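Local coordinates for alkane monooxygenase (Geobacillus thermodenitrificans, PDB 3B9O), which belongs to the luciferase-like monooxygenases, a TIM-barrel family, and holds a flavin mononucleotide in its pocket, at residues 15-27 with 298-311. Sequence-based numbering, arbitrary orientation.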
loop_
_atom_site.group_PDB
_atom_site.type_symbol
_atom_site.label_atom_id
_atom_site.label_comp_id
_atom_site.label_asym_id
_atom_site.label_seq_id
_atom_site.Cartn_x
_atom_site.Cartn_y
_atom_site.Cartn_z
ATOM N N VAL A 15 -5.114 15.598 -1.363
ATOM C CA VAL A 15 -4.173 16.665 -1.699
ATOM C C VAL A 15 -2.818 16.427 -1.031
ATOM O O VAL A 15 -1.830 16.112 -1.738
ATOM C CB VAL A 15 -4.748 18.075 -1.359
ATOM C CG1 VAL A 15 -3.706 19.188 -1.621
ATOM C CG2 VAL A 15 -6.085 18.295 -2.081
ATOM N N GLY A 16 -2.755 16.563 0.296
ATOM C CA GLY A 16 -1.488 16.399 1.024
ATOM C C GLY A 16 -1.435 14.990 1.559
ATOM O O GLY A 16 -2.221 14.627 2.424
ATOM N N HIS A 17 -0.506 14.193 1.024
ATOM C CA HIS A 17 -0.324 12.799 1.420
ATOM C C HIS A 17 0.823 12.647 2.468
ATOM O O HIS A 17 0.561 12.477 3.659
ATOM C CB HIS A 17 -0.081 11.945 0.169
ATOM C CG HIS A 17 0.119 10.480 0.448
ATOM N ND1 HIS A 17 0.622 9.613 -0.505
ATOM C CD2 HIS A 17 -0.146 9.723 1.542
ATOM C CE1 HIS A 17 0.675 8.389 0.003
ATOM N NE2 HIS A 17 0.229 8.433 1.245
ATOM N N ILE A 18 2.074 12.741 2.015
ATOM C CA ILE A 18 3.250 12.605 2.898
ATOM C C ILE A 18 4.038 13.931 3.021
ATOM O O ILE A 18 4.361 14.335 4.137
ATOM C CB ILE A 18 4.233 11.475 2.431
ATOM C CG1 ILE A 18 3.537 10.103 2.362
ATOM C CG2 ILE A 18 5.493 11.420 3.338
ATOM C CD1 ILE A 18 2.942 9.597 3.710
ATOM N N ALA A 19 4.355 14.580 1.894
ATOM C CA ALA A 19 5.162 15.820 1.888
ATOM C C ALA A 19 4.332 17.087 2.173
ATOM O O ALA A 19 4.033 17.889 1.296
ATOM C CB ALA A 19 5.962 15.951 0.574
ATOM N N HIS A 20 3.982 17.280 3.426
ATOM C CA HIS A 20 3.053 18.386 3.761
ATOM C C HIS A 20 3.581 19.766 3.484
ATOM O O HIS A 20 4.771 20.027 3.644
ATOM C CB HIS A 20 2.449 18.143 5.133
ATOM C CG HIS A 20 1.665 16.866 5.157
ATOM N ND1 HIS A 20 2.019 15.767 5.916
ATOM C CD2 HIS A 20 0.593 16.494 4.427
ATOM C CE1 HIS A 20 1.161 14.790 5.688
ATOM N NE2 HIS A 20 0.288 15.205 4.781
ATOM N N GLY A 21 2.719 20.603 2.901
ATOM C CA GLY A 21 3.099 21.933 2.489
ATOM C C GLY A 21 3.425 22.041 1.011
ATOM O O GLY A 21 3.391 23.140 0.445
ATOM N N LEU A 22 3.764 20.915 0.383
ATOM C CA LEU A 22 4.236 20.927 -0.990
ATOM C C LEU A 22 3.200 21.251 -2.059
ATOM O O LEU A 22 3.581 21.593 -3.163
ATOM C CB LEU A 22 5.034 19.656 -1.357
ATOM C CG LEU A 22 6.409 20.196 -0.999
ATOM C CD1 LEU A 22 6.849 19.849 0.426
ATOM C CD2 LEU A 22 7.440 20.127 -2.045
ATOM N N TRP A 23 1.920 21.150 -1.715
ATOM C CA TRP A 23 0.824 21.476 -2.655
ATOM C C TRP A 23 1.019 22.876 -3.251
ATOM O O TRP A 23 0.628 23.141 -4.396
ATOM C CB TRP A 23 -0.542 21.360 -1.968
ATOM C CG TRP A 23 -0.812 22.340 -0.872
ATOM C CD1 TRP A 23 -0.596 22.148 0.477
ATOM C CD2 TRP A 23 -1.403 23.658 -0.999
ATOM N NE1 TRP A 23 -1.016 23.251 1.187
ATOM C CE2 TRP A 23 -1.521 24.187 0.312
ATOM C CE3 TRP A 23 -1.850 24.435 -2.091
ATOM C CZ2 TRP A 23 -2.045 25.474 0.564
ATOM C CZ3 TRP A 23 -2.393 25.710 -1.832
ATOM C CH2 TRP A 23 -2.457 26.217 -0.525
ATOM N N ARG A 24 1.669 23.748 -2.469
ATOM C CA ARG A 24 2.042 25.113 -2.903
ATOM C C ARG A 24 3.112 25.235 -3.992
ATOM O O ARG A 24 3.211 26.263 -4.672
ATOM C CB ARG A 24 2.474 25.922 -1.692
ATOM C CG ARG A 24 1.394 26.053 -0.627
ATOM C CD ARG A 24 1.956 26.710 0.650
ATOM N NE ARG A 24 2.916 25.862 1.386
ATOM C CZ ARG A 24 3.775 26.318 2.297
ATOM N NH1 ARG A 24 3.835 27.627 2.562
ATOM N NH2 ARG A 24 4.583 25.489 2.944
ATOM N N HIS A 25 3.952 24.223 -4.130
ATOM C CA HIS A 25 5.031 24.269 -5.105
ATOM C C HIS A 25 4.489 24.518 -6.537
ATOM O O HIS A 25 3.517 23.895 -6.955
ATOM C CB HIS A 25 5.856 22.987 -5.030
ATOM C CG HIS A 25 7.111 23.042 -5.836
ATOM N ND1 HIS A 25 8.348 23.289 -5.267
ATOM C CD2 HIS A 25 7.323 22.918 -7.166
ATOM C CE1 HIS A 25 9.267 23.280 -6.216
ATOM N NE2 HIS A 25 8.672 23.055 -7.373
ATOM N N PRO A 26 5.116 25.452 -7.288
ATOM C CA PRO A 26 4.519 25.871 -8.545
ATOM C C PRO A 26 4.434 24.758 -9.583
ATOM O O PRO A 26 3.723 24.914 -10.581
ATOM C CB PRO A 26 5.466 26.978 -9.043
ATOM C CG PRO A 26 6.320 27.317 -7.929
ATOM C CD PRO A 26 6.390 26.139 -7.026
ATOM N N GLU A 27 5.149 23.659 -9.356
ATOM C CA GLU A 27 5.201 22.584 -10.329
ATOM C C GLU A 27 4.205 21.461 -10.002
ATOM O O GLU A 27 4.009 20.574 -10.804
ATOM C CB GLU A 27 6.629 22.027 -10.454
ATOM C CG GLU A 27 7.627 22.956 -11.174
ATOM C CD GLU A 27 7.286 23.201 -12.649
ATOM O OE1 GLU A 27 6.914 24.348 -12.988
ATOM O OE2 GLU A 27 7.376 22.253 -13.472
ATOM N N SER A 298 14.615 23.656 -3.050
ATOM C CA SER A 298 13.285 24.140 -3.451
ATOM C C SER A 298 12.146 23.523 -2.649
ATOM O O SER A 298 11.236 24.244 -2.197
ATOM C CB SER A 298 13.059 23.898 -4.944
ATOM O OG SER A 298 11.869 24.543 -5.375
ATOM N N PHE A 299 12.202 22.203 -2.445
ATOM C CA PHE A 299 11.160 21.488 -1.696
ATOM C C PHE A 299 11.211 21.838 -0.229
ATOM O O PHE A 299 10.188 21.908 0.433
ATOM C CB PHE A 299 11.272 19.963 -1.838
ATOM C CG PHE A 299 11.182 19.453 -3.262
ATOM C CD1 PHE A 299 11.757 18.239 -3.597
ATOM C CD2 PHE A 299 10.538 20.182 -4.259
ATOM C CE1 PHE A 299 11.678 17.747 -4.895
ATOM C CE2 PHE A 299 10.460 19.700 -5.563
ATOM C CZ PHE A 299 11.026 18.473 -5.882
ATOM N N GLN A 300 12.421 22.061 0.278
ATOM C CA GLN A 300 12.607 22.383 1.680
ATOM C C GLN A 300 11.889 23.668 2.046
ATOM O O GLN A 300 11.262 23.719 3.105
ATOM C CB GLN A 300 14.097 22.431 2.043
ATOM C CG GLN A 300 14.397 22.767 3.499
ATOM C CD GLN A 300 13.720 21.826 4.494
ATOM O OE1 GLN A 300 13.965 20.619 4.490
ATOM N NE2 GLN A 300 12.871 22.387 5.367
ATOM N N LYS A 301 11.956 24.675 1.166
ATOM C CA LYS A 301 11.231 25.960 1.311
ATOM C C LYS A 301 9.715 25.791 1.583
ATOM O O LYS A 301 9.115 26.538 2.372
ATOM C CB LYS A 301 11.466 26.790 0.043
ATOM C CG LYS A 301 10.577 28.001 -0.146
ATOM C CD LYS A 301 10.834 28.671 -1.513
ATOM C CE LYS A 301 9.899 29.867 -1.752
ATOM N NZ LYS A 301 10.370 30.648 -2.956
ATOM N N TYR A 302 9.106 24.790 0.940
ATOM C CA TYR A 302 7.658 24.495 1.069
ATOM C C TYR A 302 7.264 23.491 2.146
ATOM O O TYR A 302 6.073 23.321 2.395
ATOM C CB TYR A 302 7.081 24.015 -0.282
ATOM C CG TYR A 302 7.159 25.073 -1.335
ATOM C CD1 TYR A 302 8.262 25.153 -2.176
ATOM C CD2 TYR A 302 6.151 26.038 -1.464
ATOM C CE1 TYR A 302 8.354 26.145 -3.140
ATOM C CE2 TYR A 302 6.251 27.068 -2.427
ATOM C CZ TYR A 302 7.339 27.092 -3.259
ATOM O OH TYR A 302 7.448 28.049 -4.225
ATOM N N TRP A 303 8.244 22.847 2.797
ATOM C CA TRP A 303 7.966 21.828 3.818
ATOM C C TRP A 303 7.281 22.503 4.980
ATOM O O TRP A 303 7.836 23.460 5.547
ATOM C CB TRP A 303 9.265 21.205 4.291
ATOM C CG TRP A 303 9.196 19.912 5.091
ATOM C CD1 TRP A 303 9.401 19.758 6.449
ATOM C CD2 TRP A 303 9.019 18.593 4.562
ATOM N NE1 TRP A 303 9.317 18.430 6.788
ATOM C CE2 TRP A 303 9.099 17.692 5.649
ATOM C CE3 TRP A 303 8.772 18.082 3.275
ATOM C CZ2 TRP A 303 8.958 16.306 5.482
ATOM C CZ3 TRP A 303 8.628 16.698 3.111
ATOM C CH2 TRP A 303 8.726 15.831 4.212
ATOM N N SER A 304 6.069 22.028 5.305
ATOM C CA SER A 304 5.248 22.669 6.326
ATOM C C SER A 304 5.298 21.895 7.617
ATOM O O SER A 304 4.662 20.855 7.754
ATOM C CB SER A 304 3.788 22.819 5.897
ATOM O OG SER A 304 3.057 23.475 6.932
ATOM N N LEU A 305 6.049 22.428 8.576
ATOM C CA LEU A 305 6.151 21.821 9.901
ATOM C C LEU A 305 4.775 21.532 10.520
ATOM O O LEU A 305 4.568 20.477 11.110
ATOM C CB LEU A 305 6.998 22.708 10.828
ATOM C CG LEU A 305 7.559 22.094 12.118
ATOM C CD1 LEU A 305 6.773 22.506 13.320
ATOM C CD2 LEU A 305 7.717 20.554 12.057
ATOM N N GLU A 306 3.847 22.479 10.393
ATOM C CA GLU A 306 2.533 22.344 11.002
ATOM C C GLU A 306 1.703 21.182 10.403
ATOM O O GLU A 306 1.045 20.425 11.125
ATOM C CB GLU A 306 1.806 23.690 10.895
ATOM C CG GLU A 306 0.853 23.971 12.041
ATOM C CD GLU A 306 1.524 24.327 13.390
ATOM O OE1 GLU A 306 0.813 24.326 14.404
ATOM O OE2 GLU A 306 2.727 24.589 13.462
ATOM N N GLY A 307 1.769 21.032 9.083
ATOM C CA GLY A 307 1.164 19.887 8.416
ATOM C C GLY A 307 1.759 18.576 8.886
ATOM O O GLY A 307 1.030 17.645 9.236
ATOM N N HIS A 308 3.092 18.523 8.962
ATOM C CA HIS A 308 3.730 17.332 9.552
ATOM C C HIS A 308 3.370 17.050 10.989
ATOM O O HIS A 308 3.176 15.908 11.343
ATOM C CB HIS A 308 5.233 17.358 9.361
ATOM C CG HIS A 308 5.610 17.359 7.919
ATOM N ND1 HIS A 308 5.639 16.211 7.169
ATOM C CD2 HIS A 308 5.887 18.375 7.071
ATOM C CE1 HIS A 308 5.971 16.507 5.929
ATOM N NE2 HIS A 308 6.125 17.816 5.843
ATOM N N LEU A 309 3.243 18.085 11.816
ATOM C CA LEU A 309 2.770 17.851 13.189
ATOM C C LEU A 309 1.389 17.207 13.219
ATOM O O LEU A 309 1.125 16.310 14.035
ATOM C CB LEU A 309 2.785 19.155 14.003
ATOM C CG LEU A 309 3.922 19.649 14.910
ATOM C CD1 LEU A 309 5.130 18.766 15.047
ATOM C CD2 LEU A 309 4.277 21.085 14.554
ATOM N N ALA A 310 0.494 17.667 12.348
ATOM C CA ALA A 310 -0.855 17.096 12.260
ATOM C C ALA A 310 -0.789 15.612 11.884
ATOM O O ALA A 310 -1.470 14.776 12.502
ATOM C CB ALA A 310 -1.740 17.896 11.253
ATOM N N HIS A 311 0.072 15.293 10.915
ATOM C CA HIS A 311 0.216 13.909 10.428
ATOM C C HIS A 311 0.750 13.005 11.522
ATOM O O HIS A 311 0.236 11.920 11.755
ATOM C CB HIS A 311 1.164 13.872 9.226
ATOM C CG HIS A 311 1.126 12.586 8.470
ATOM N ND1 HIS A 311 1.524 12.480 7.156
ATOM C CD2 HIS A 311 0.708 11.348 8.834
ATOM C CE1 HIS A 311 1.373 11.232 6.749
ATOM N NE2 HIS A 311 0.861 10.531 7.740
#
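His20 and Ser304 join the loop after strand 6-12 to the break between helices 289-302 and 305-316. Ser304 N donates to His20 O at 2.9 Å, from above the carbonyl plane. Packing is tight here. Gly21, in a type II turn from Ala19 to Leu22, sets its CA 3.6 Å from Ser304 CB. Gly307 likewise lets the two segments close in, and His20 CB lies 3.8 Å from its backbone C. The same CB sits over one face of the His308 ring. Trp303 covers the other face of that imidazole. The His20 ring turns an edge to the His308 face, with the planes at 63°. Ser304 OG is bonded to Glu76.

Further along, Leu22 fits CD2 against Phe299 CD2 (3.8 Å) and CD1 against Trp303. His25 has CG anti to its backbone N (chi1 -171°). This brings the ring edge to the Tyr302 face, while His25 CA stands over that ring's centre. Phe299 in turn points an edge at the His25 face.

The solvent side is looser. Exposed Arg24 bends at chi3; its NE bonds Gly21 O at 2.9 Å, nearly straight, but NH2 reaches Tyr302 O only weakly. Pro26 brushes Tyr302 OH with CD.

The side chain of His17 lies about 6 Å from the bound flavin mononucleotide. One sound backbone bond and two aromatic clusters carry the join, so ring packing matters more than charge.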